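Local structure of high-affinity zinc uptake system protein znuA (3MFQ) at residues Lys6-Val11 with Glu27-Leu32; Thr12-Asn17 with Asp254-Glu259. The protein binds zinc and, as the TroA/ZnuA-type solute-binding protein of an ABC transporter, probably delivers metal ions for uptake into the streptococcal cell. All blocks are in the same frame, centred on the assembly; numbering follows the deposited sequence.

Interaction 1: Lys6-Val11 with Glu27-Leu32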
ATOM      1  N   LYS A   6     -14.374  26.022   3.290  1.00 55.44           N
ATOM      2  CA  LYS A   6     -14.350  24.569   3.449  1.00 53.17           C
ATOM      3  C   LYS A   6     -13.192  24.122   4.335  1.00 53.57           C
ATOM      4  O   LYS A   6     -12.074  24.620   4.198  1.00 58.46           O
ATOM      5  CB  LYS A   6     -14.227  23.880   2.088  1.00 55.69           C
ATOM      6  CG  LYS A   6     -15.507  23.818   1.276  1.00 51.30           C
ATOM      7  CD  LYS A   6     -15.281  23.053  -0.022  1.00 53.67           C
ATOM      8  CE  LYS A   6     -16.575  22.874  -0.801  1.00 56.18           C
ATOM      9  NZ  LYS A   6     -16.348  22.197  -2.110  1.00 57.91           N
ATOM     10  N   PRO A   7     -13.454  23.171   5.244  1.00 34.81           N
ATOM     11  CA  PRO A   7     -12.405  22.623   6.109  1.00 35.39           C
ATOM     12  C   PRO A   7     -11.229  22.096   5.295  1.00 38.44           C
ATOM     13  O   PRO A   7     -11.420  21.528   4.219  1.00 39.85           O
ATOM     14  CB  PRO A   7     -13.111  21.468   6.823  1.00 30.44           C
ATOM     15  CG  PRO A   7     -14.537  21.838   6.810  1.00 30.63           C
ATOM     16  CD  PRO A   7     -14.766  22.566   5.521  1.00 35.64           C
ATOM     17  N   ARG A   8     -10.020  22.292   5.810  1.00 70.73           N
ATOM     18  CA  ARG A   8      -8.815  21.848   5.125  1.00 72.40           C
ATOM     19  C   ARG A   8      -8.216  20.639   5.835  1.00 71.40           C
ATOM     20  O   ARG A   8      -7.826  20.709   6.997  1.00 72.42           O
ATOM     21  CB  ARG A   8      -7.797  22.990   5.033  1.00 75.45           C
ATOM     22  CG  ARG A   8      -6.570  22.689   4.179  1.00 80.47           C
ATOM     23  CD  ARG A   8      -5.994  23.951   3.560  1.00 85.83           C
ATOM     24  NE  ARG A   8      -7.004  24.674   2.792  1.00 93.52           N
ATOM     25  CZ  ARG A   8      -7.387  24.342   1.562  1.00 91.15           C
ATOM     26  NH1 ARG A   8      -6.847  23.294   0.956  1.00 88.68           N
ATOM     27  NH2 ARG A   8      -8.314  25.057   0.938  1.00 84.93           N
ATOM     28  N   VAL A   9      -8.141  19.527   5.116  1.00 58.07           N
ATOM     29  CA  VAL A   9      -7.610  18.286   5.663  1.00 59.93           C
ATOM     30  C   VAL A   9      -6.387  17.826   4.886  1.00 61.01           C
ATOM     31  O   VAL A   9      -6.520  17.297   3.798  1.00 60.13           O
ATOM     32  CB  VAL A   9      -8.682  17.177   5.629  1.00 60.20           C
ATOM     33  CG1 VAL A   9      -8.094  15.907   6.104  1.00 58.91           C
ATOM     34  CG2 VAL A   9      -9.892  17.595   6.427  1.00 56.04           C
ATOM     35  N   ALA A  10      -5.211  17.980   5.486  1.00 42.12           N
ATOM     36  CA  ALA A  10      -3.958  17.594   4.865  1.00 38.41           C
ATOM     37  C   ALA A  10      -3.846  16.071   4.831  1.00 40.13           C
ATOM     38  O   ALA A  10      -4.255  15.374   5.758  1.00 39.06           O
ATOM     39  CB  ALA A  10      -2.814  18.210   5.605  1.00 40.88           C
ATOM     40  N   VAL A  11      -3.322  15.553   3.731  1.00 42.72           N
ATOM     41  CA  VAL A  11      -3.358  14.125   3.514  1.00 36.81           C
ATOM     42  C   VAL A  11      -2.046  13.665   2.891  1.00 41.75           C
ATOM     43  O   VAL A  11      -1.603  14.198   1.876  1.00 42.35           O
ATOM     44  CB  VAL A  11      -4.592  13.717   2.660  1.00 38.41           C
ATOM     45  CG1 VAL A  11      -5.833  14.543   3.044  1.00 38.95           C
ATOM     46  CG2 VAL A  11      -4.290  13.849   1.174  1.00 40.57           C
ATOM     47  N   GLU A  27     -17.140  17.868   0.287  1.00 42.77           N
ATOM     48  CA  GLU A  27     -17.478  18.668   1.459  1.00 42.56           C
ATOM     49  C   GLU A  27     -16.257  19.282   2.142  1.00 42.22           C
ATOM     50  O   GLU A  27     -16.370  20.306   2.807  1.00 44.79           O
ATOM     51  CB  GLU A  27     -18.297  17.845   2.460  1.00 40.86           C
ATOM     52  CG  GLU A  27     -19.671  17.423   1.953  1.00 42.90           C
ATOM     53  CD  GLU A  27     -20.640  18.586   1.815  1.00 49.48           C
ATOM     54  OE1 GLU A  27     -20.316  19.696   2.289  1.00 51.38           O
ATOM     55  OE2 GLU A  27     -21.730  18.389   1.235  1.00 47.88           O
ATOM     56  N   VAL A  28     -15.095  18.657   1.982  1.00 47.55           N
ATOM     57  CA  VAL A  28     -13.864  19.187   2.568  1.00 48.00           C
ATOM     58  C   VAL A  28     -12.855  19.539   1.486  1.00 50.30           C
ATOM     59  O   VAL A  28     -13.057  19.224   0.316  1.00 51.80           O
ATOM     60  CB  VAL A  28     -13.205  18.188   3.536  1.00 44.95           C
ATOM     61  CG1 VAL A  28     -14.161  17.825   4.660  1.00 44.23           C
ATOM     62  CG2 VAL A  28     -12.754  16.950   2.786  1.00 46.74           C
ATOM     63  N   GLU A  29     -11.764  20.185   1.885  1.00 84.99           N
ATOM     64  CA  GLU A  29     -10.722  20.581   0.941  1.00 90.63           C
ATOM     65  C   GLU A  29      -9.418  19.820   1.188  1.00 91.21           C
ATOM     66  O   GLU A  29      -8.750  20.030   2.199  1.00 92.80           O
ATOM     67  CB  GLU A  29     -10.463  22.080   1.040  1.00 92.01           C
ATOM     68  CG  GLU A  29      -9.854  22.670  -0.209  1.00 92.81           C
ATOM     69  CD  GLU A  29     -10.865  23.456  -1.007  1.00103.69           C
ATOM     70  OE1 GLU A  29     -11.539  24.322  -0.410  1.00102.94           O
ATOM     71  OE2 GLU A  29     -10.989  23.213  -2.226  1.00108.56           O
ATOM     72  N   ARG A  30      -9.045  18.956   0.251  1.00 53.48           N
ATOM     73  CA  ARG A  30      -7.932  18.033   0.475  1.00 57.75           C
ATOM     74  C   ARG A  30      -6.542  18.550   0.058  1.00 59.82           C
ATOM     75  O   ARG A  30      -6.352  19.076  -1.041  1.00 59.50           O
ATOM     76  CB  ARG A  30      -8.250  16.657  -0.138  1.00 54.15           C
ATOM     77  CG  ARG A  30      -9.382  15.914   0.601  1.00 49.45           C
ATOM     78  CD  ARG A  30      -9.811  14.608  -0.056  1.00 48.29           C
ATOM     79  NE  ARG A  30     -10.671  14.836  -1.213  1.00 53.84           N
ATOM     80  CZ  ARG A  30     -10.215  15.115  -2.427  1.00 55.18           C
ATOM     81  NH1 ARG A  30      -8.909  15.201  -2.638  1.00 57.90           N
ATOM     82  NH2 ARG A  30     -11.056  15.312  -3.431  1.00 51.54           N
ATOM     83  N   ASP A  31      -5.580  18.393   0.962  1.00 59.35           N
ATOM     84  CA  ASP A  31      -4.208  18.822   0.723  1.00 56.84           C
ATOM     85  C   ASP A  31      -3.265  17.629   0.668  1.00 57.26           C
ATOM     86  O   ASP A  31      -2.663  17.252   1.673  1.00 58.77           O
ATOM     87  CB  ASP A  31      -3.754  19.790   1.815  1.00 62.56           C
ATOM     88  CG  ASP A  31      -3.474  21.175   1.280  1.00 69.15           C
ATOM     89  OD1 ASP A  31      -2.376  21.383   0.719  1.00 68.46           O
ATOM     90  OD2 ASP A  31      -4.351  22.053   1.416  1.00 68.27           O
ATOM     91  N   LEU A  32      -3.144  17.032  -0.512  1.00 55.33           N
ATOM     92  CA  LEU A  32      -2.248  15.901  -0.687  1.00 52.67           C
ATOM     93  C   LEU A  32      -0.799  16.356  -0.629  1.00 56.35           C
ATOM     94  O   LEU A  32      -0.398  17.275  -1.342  1.00 60.07           O
ATOM     95  CB  LEU A  32      -2.525  15.187  -2.008  1.00 52.92           C
ATOM     96  CG  LEU A  32      -1.570  14.032  -2.312  1.00 54.49           C
ATOM     97  CD1 LEU A  32      -1.498  13.070  -1.138  1.00 55.51           C
ATOM     98  CD2 LEU A  32      -1.987  13.306  -3.578  1.00 53.00           C
TER
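Arg8 and Asp31 make the strongest side-chain bond between the two strands. Arg8 NH1 donates to Asp31 OD2 at 2.8 Å, as part of a salt bridge. The oxygen lies near the guanidinium plane and is met nearly along its C-O axis. The two flat groups are almost perpendicular, 84° apart. CG of Arg8 is anti to the backbone N, and a bend at chi3 (-55°) turns the guanidinium across to the neighbouring strand. There Arg8 NH2 forms a longer salt bridge to Glu29 OE1, 3.6 Å away. These two planes are nearly parallel, and CB of Glu29 lies over one guanidinium face. One arginine thus meets two carboxylates on the same face of the sheet, though Glu29 is poorly ordered. Asp31 OD1 also has a long, weak ion pair with Lys52.

The backbones run side by side in parallel. Glu29 N donates to Pro7 O, nearly along the C=O axis. Val9 uses both its polar backbone atoms: its N donates to Glu29 O at 3.0 Å, and its O accepts from Asp31 N at 3.2 Å. Val11 N donates to Asp31 O at 2.7 Å, and a backbone bond between Val11 and Leu33 carries the ladder on.

Val9, Val11, Arg30 and Leu32 point to the other face of the sheet. CG2 of Val11 meets CD1 of Leu32 at 3.7 Å, the two side chains crossing at about a right angle. On this side helix 14-24 packs against Val11 and Arg30. At the start of the pair, Pro7 CB approaches Val28 CG1, and Leu127 touches both residues. Lys6 lays its aliphatic chain past Glu27 O, while its NZ bonds to Asp26 O.

Strand 8-11, helix 14-24 and strand 29-32 form a beta-alpha-beta crossover. It places 29-32 at the edge of the four-stranded parallel sheet, next to 8-11.

Interaction 2: Thr12-Asn17 with Asp254-Glu259. With ZN (zinc ion), chain D.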
ATOM      1  N   THR A  12      -1.415  12.688   3.532  1.00 45.39           N
ATOM      2  CA  THR A  12      -0.060  12.289   3.169  1.00 42.37           C
ATOM      3  C   THR A  12       0.018  11.599   1.812  1.00 45.58           C
ATOM      4  O   THR A  12       0.743  12.044   0.926  1.00 48.51           O
ATOM      5  CB  THR A  12       0.583  11.392   4.251  1.00 42.88           C
ATOM      6  OG1 THR A  12      -0.333  10.355   4.623  1.00 45.52           O
ATOM      7  CG2 THR A  12       0.922  12.217   5.482  1.00 39.59           C
ATOM      8  N   THR A  13      -0.736  10.520   1.645  1.00 39.20           N
ATOM      9  CA  THR A  13      -0.631   9.719   0.433  1.00 37.88           C
ATOM     10  C   THR A  13      -1.910   9.721  -0.386  1.00 36.94           C
ATOM     11  O   THR A  13      -2.981  10.070   0.109  1.00 39.75           O
ATOM     12  CB  THR A  13      -0.290   8.266   0.761  1.00 35.69           C
ATOM     13  OG1 THR A  13      -1.484   7.581   1.156  1.00 37.58           O
ATOM     14  CG2 THR A  13       0.734   8.202   1.884  1.00 31.72           C
ATOM     15  N   SER A  14      -1.786   9.314  -1.644  1.00 50.74           N
ATOM     16  CA  SER A  14      -2.928   9.216  -2.538  1.00 52.62           C
ATOM     17  C   SER A  14      -3.977   8.265  -1.981  1.00 56.70           C
ATOM     18  O   SER A  14      -5.157   8.367  -2.316  1.00 60.40           O
ATOM     19  CB  SER A  14      -2.475   8.742  -3.915  1.00 55.93           C
ATOM     20  OG  SER A  14      -1.737   7.537  -3.809  1.00 61.54           O
ATOM     21  N   PHE A  15      -3.545   7.331  -1.139  1.00 47.03           N
ATOM     22  CA  PHE A  15      -4.474   6.412  -0.495  1.00 44.37           C
ATOM     23  C   PHE A  15      -5.511   7.206   0.257  1.00 44.20           C
ATOM     24  O   PHE A  15      -6.709   7.091   0.013  1.00 47.26           O
ATOM     25  CB  PHE A  15      -3.750   5.516   0.503  1.00 43.27           C
ATOM     26  CG  PHE A  15      -2.840   4.527  -0.128  1.00 42.80           C
ATOM     27  CD1 PHE A  15      -3.340   3.361  -0.671  1.00 41.30           C
ATOM     28  CD2 PHE A  15      -1.478   4.756  -0.174  1.00 42.36           C
ATOM     29  CE1 PHE A  15      -2.500   2.445  -1.254  1.00 45.95           C
ATOM     30  CE2 PHE A  15      -0.632   3.844  -0.755  1.00 43.10           C
ATOM     31  CZ  PHE A  15      -1.143   2.686  -1.297  1.00 43.88           C
ATOM     32  N   LEU A  16      -5.032   8.011   1.191  1.00 50.57           N
ATOM     33  CA  LEU A  16      -5.911   8.801   2.020  1.00 50.73           C
ATOM     34  C   LEU A  16      -6.693   9.767   1.139  1.00 54.27           C
ATOM     35  O   LEU A  16      -7.909   9.905   1.295  1.00 56.36           O
ATOM     36  CB  LEU A  16      -5.105   9.513   3.105  1.00 51.19           C
ATOM     37  CG  LEU A  16      -4.187   8.527   3.839  1.00 55.90           C
ATOM     38  CD1 LEU A  16      -3.477   9.185   5.008  1.00 58.38           C
ATOM     39  CD2 LEU A  16      -4.968   7.303   4.301  1.00 49.43           C
ATOM     40  N   ASN A  17      -6.002  10.399   0.188  1.00 50.55           N
ATOM     41  CA  ASN A  17      -6.657  11.289  -0.772  1.00 50.25           C
ATOM     42  C   ASN A  17      -7.948  10.704  -1.344  1.00 49.31           C
ATOM     43  O   ASN A  17      -8.947  11.406  -1.484  1.00 49.06           O
ATOM     44  CB  ASN A  17      -5.713  11.659  -1.920  1.00 49.74           C
ATOM     45  CG  ASN A  17      -6.276  12.767  -2.795  1.00 54.94           C
ATOM     46  OD1 ASN A  17      -6.626  13.839  -2.299  1.00 57.98           O
ATOM     47  ND2 ASN A  17      -6.370  12.516  -4.098  1.00 57.87           N
ATOM     48  N   ASP A 254       3.064   1.295  -2.644  1.00 48.46           N
ATOM     49  CA  ASP A 254       3.171   2.458  -1.777  1.00 49.03           C
ATOM     50  C   ASP A 254       2.482   3.686  -2.351  1.00 48.11           C
ATOM     51  O   ASP A 254       2.758   4.806  -1.930  1.00 48.74           O
ATOM     52  CB  ASP A 254       4.640   2.772  -1.496  1.00 49.11           C
ATOM     53  CG  ASP A 254       5.328   1.673  -0.717  1.00 54.12           C
ATOM     54  OD1 ASP A 254       4.621   0.872  -0.070  1.00 50.24           O
ATOM     55  OD2 ASP A 254       6.575   1.610  -0.749  1.00 56.61           O
ATOM     56  N   SER A 255       1.583   3.477  -3.305  1.00 34.41           N
ATOM     57  CA  SER A 255       0.876   4.592  -3.916  1.00 37.43           C
ATOM     58  C   SER A 255      -0.219   4.139  -4.864  1.00 39.51           C
ATOM     59  O   SER A 255      -0.131   3.074  -5.468  1.00 42.68           O
ATOM     60  CB  SER A 255       1.854   5.491  -4.675  1.00 42.00           C
ATOM     61  OG  SER A 255       1.170   6.539  -5.343  1.00 39.23           O
ATOM     62  N   LEU A 256      -1.255   4.963  -4.987  1.00 29.29           N
ATOM     63  CA  LEU A 256      -2.265   4.784  -6.016  1.00 33.24           C
ATOM     64  C   LEU A 256      -1.717   5.306  -7.333  1.00 37.96           C
ATOM     65  O   LEU A 256      -0.548   5.681  -7.421  1.00 37.26           O
ATOM     66  CB  LEU A 256      -3.534   5.553  -5.654  1.00 33.94           C
ATOM     67  CG  LEU A 256      -4.599   4.810  -4.850  1.00 34.37           C
ATOM     68  CD1 LEU A 256      -3.967   3.820  -3.891  1.00 32.05           C
ATOM     69  CD2 LEU A 256      -5.493   5.794  -4.113  1.00 29.85           C
ATOM     70  N   ALA A 257      -2.566   5.336  -8.354  1.00 48.23           N
ATOM     71  CA  ALA A 257      -2.180   5.897  -9.643  1.00 55.81           C
ATOM     72  C   ALA A 257      -2.621   7.354  -9.733  1.00 58.87           C
ATOM     73  O   ALA A 257      -3.578   7.758  -9.070  1.00 57.74           O
ATOM     74  CB  ALA A 257      -2.779   5.085 -10.778  1.00 61.19           C
ATOM     75  N   PRO A 258      -1.915   8.151 -10.549  1.00 59.36           N
ATOM     76  CA  PRO A 258      -2.249   9.568 -10.725  1.00 60.37           C
ATOM     77  C   PRO A 258      -3.677   9.749 -11.222  1.00 62.75           C
ATOM     78  O   PRO A 258      -4.106   9.041 -12.131  1.00 67.63           O
ATOM     79  CB  PRO A 258      -1.258  10.030 -11.796  1.00 59.89           C
ATOM     80  CG  PRO A 258      -0.113   9.090 -11.683  1.00 59.08           C
ATOM     81  CD  PRO A 258      -0.714   7.768 -11.312  1.00 59.22           C
ATOM     82  N   GLU A 259      -4.401  10.690 -10.624  1.00 61.10           N
ATOM     83  CA  GLU A 259      -5.770  10.973 -11.029  1.00 63.28           C
ATOM     84  C   GLU A 259      -5.771  11.612 -12.413  1.00 64.65           C
ATOM     85  O   GLU A 259      -5.209  12.688 -12.604  1.00 67.17           O
ATOM     86  CB  GLU A 259      -6.444  11.900 -10.012  1.00 66.97           C
ATOM     87  CG  GLU A 259      -7.958  11.993 -10.141  1.00 73.48           C
ATOM     88  CD  GLU A 259      -8.696  11.301  -9.008  1.00 81.40           C
ATOM     89  OE1 GLU A 259      -9.920  11.083  -9.142  1.00 80.83           O
ATOM     90  OE2 GLU A 259      -8.058  10.975  -7.985  1.00 81.34           O
TER
HETATM   91 ZN    ZN D 401       6.603  -0.091   0.875  1.00 48.28          ZN
HETATM   92  O   HOH W   1       0.604   9.066  -3.255  1.00 27.47           O
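This buried contact joins the start of helix 14-24 to the loop that carries the zinc ligand Asp254. Asp254 binds the zinc through both carboxylate oxygens, OD1 and OD2, each 2.4 Å from the ion. His41, His104 and His170 complete the site. Just after the ligand, Leu256 N donates to Ser14 OG at 2.9 Å, with an N-H...O angle of 156°. OG of Ser14 sits between the backbone N and the carbonyl carbon (chi1 54°), and so points across to the loop. Water 1 accepts from Ser14 N and makes a weak bond to Ser255 OG. That hydroxyl donates in turn to Leu256 O at 2.8 Å, on a lone pair, and is also bonded to Gly37 N.

The Phe15 ring lies along the loop. Leu256 N is over one ring face, and the carbonyl carbon of Asp254 is at the edge. Leu256 CD1 touches Phe15 CD1 at 3.3 Å. Met269 of helix 266-281 packs on both side chains.

The polar serine bond and the apolar packing together tie the backbone beside Asp254 to the helix, consistent with a second-shell role in positioning this ligand.

Overall arrangement
Segment 12-17 follows directly on segment 6-11, so the chain passes from interaction 1 into interaction 2. Their centres are 14 Å apart. Helix 14-24 belongs to both settings: it connects the two strands of interaction 1, and its first turn carries interaction 2. The contacts also touch. Leu32 CD1 of interaction 1 reaches Thr12 O at 3.2 Å, and Arg30 NH1 lies 2.7 Å from Asn17 OD1. Interaction 2 is close to the centre of the chain, about 9 Å from it, and includes the zinc ligand Asp254. Interaction 1 lies farther out, about 21 Å from that centre, and contains no zinc ligand.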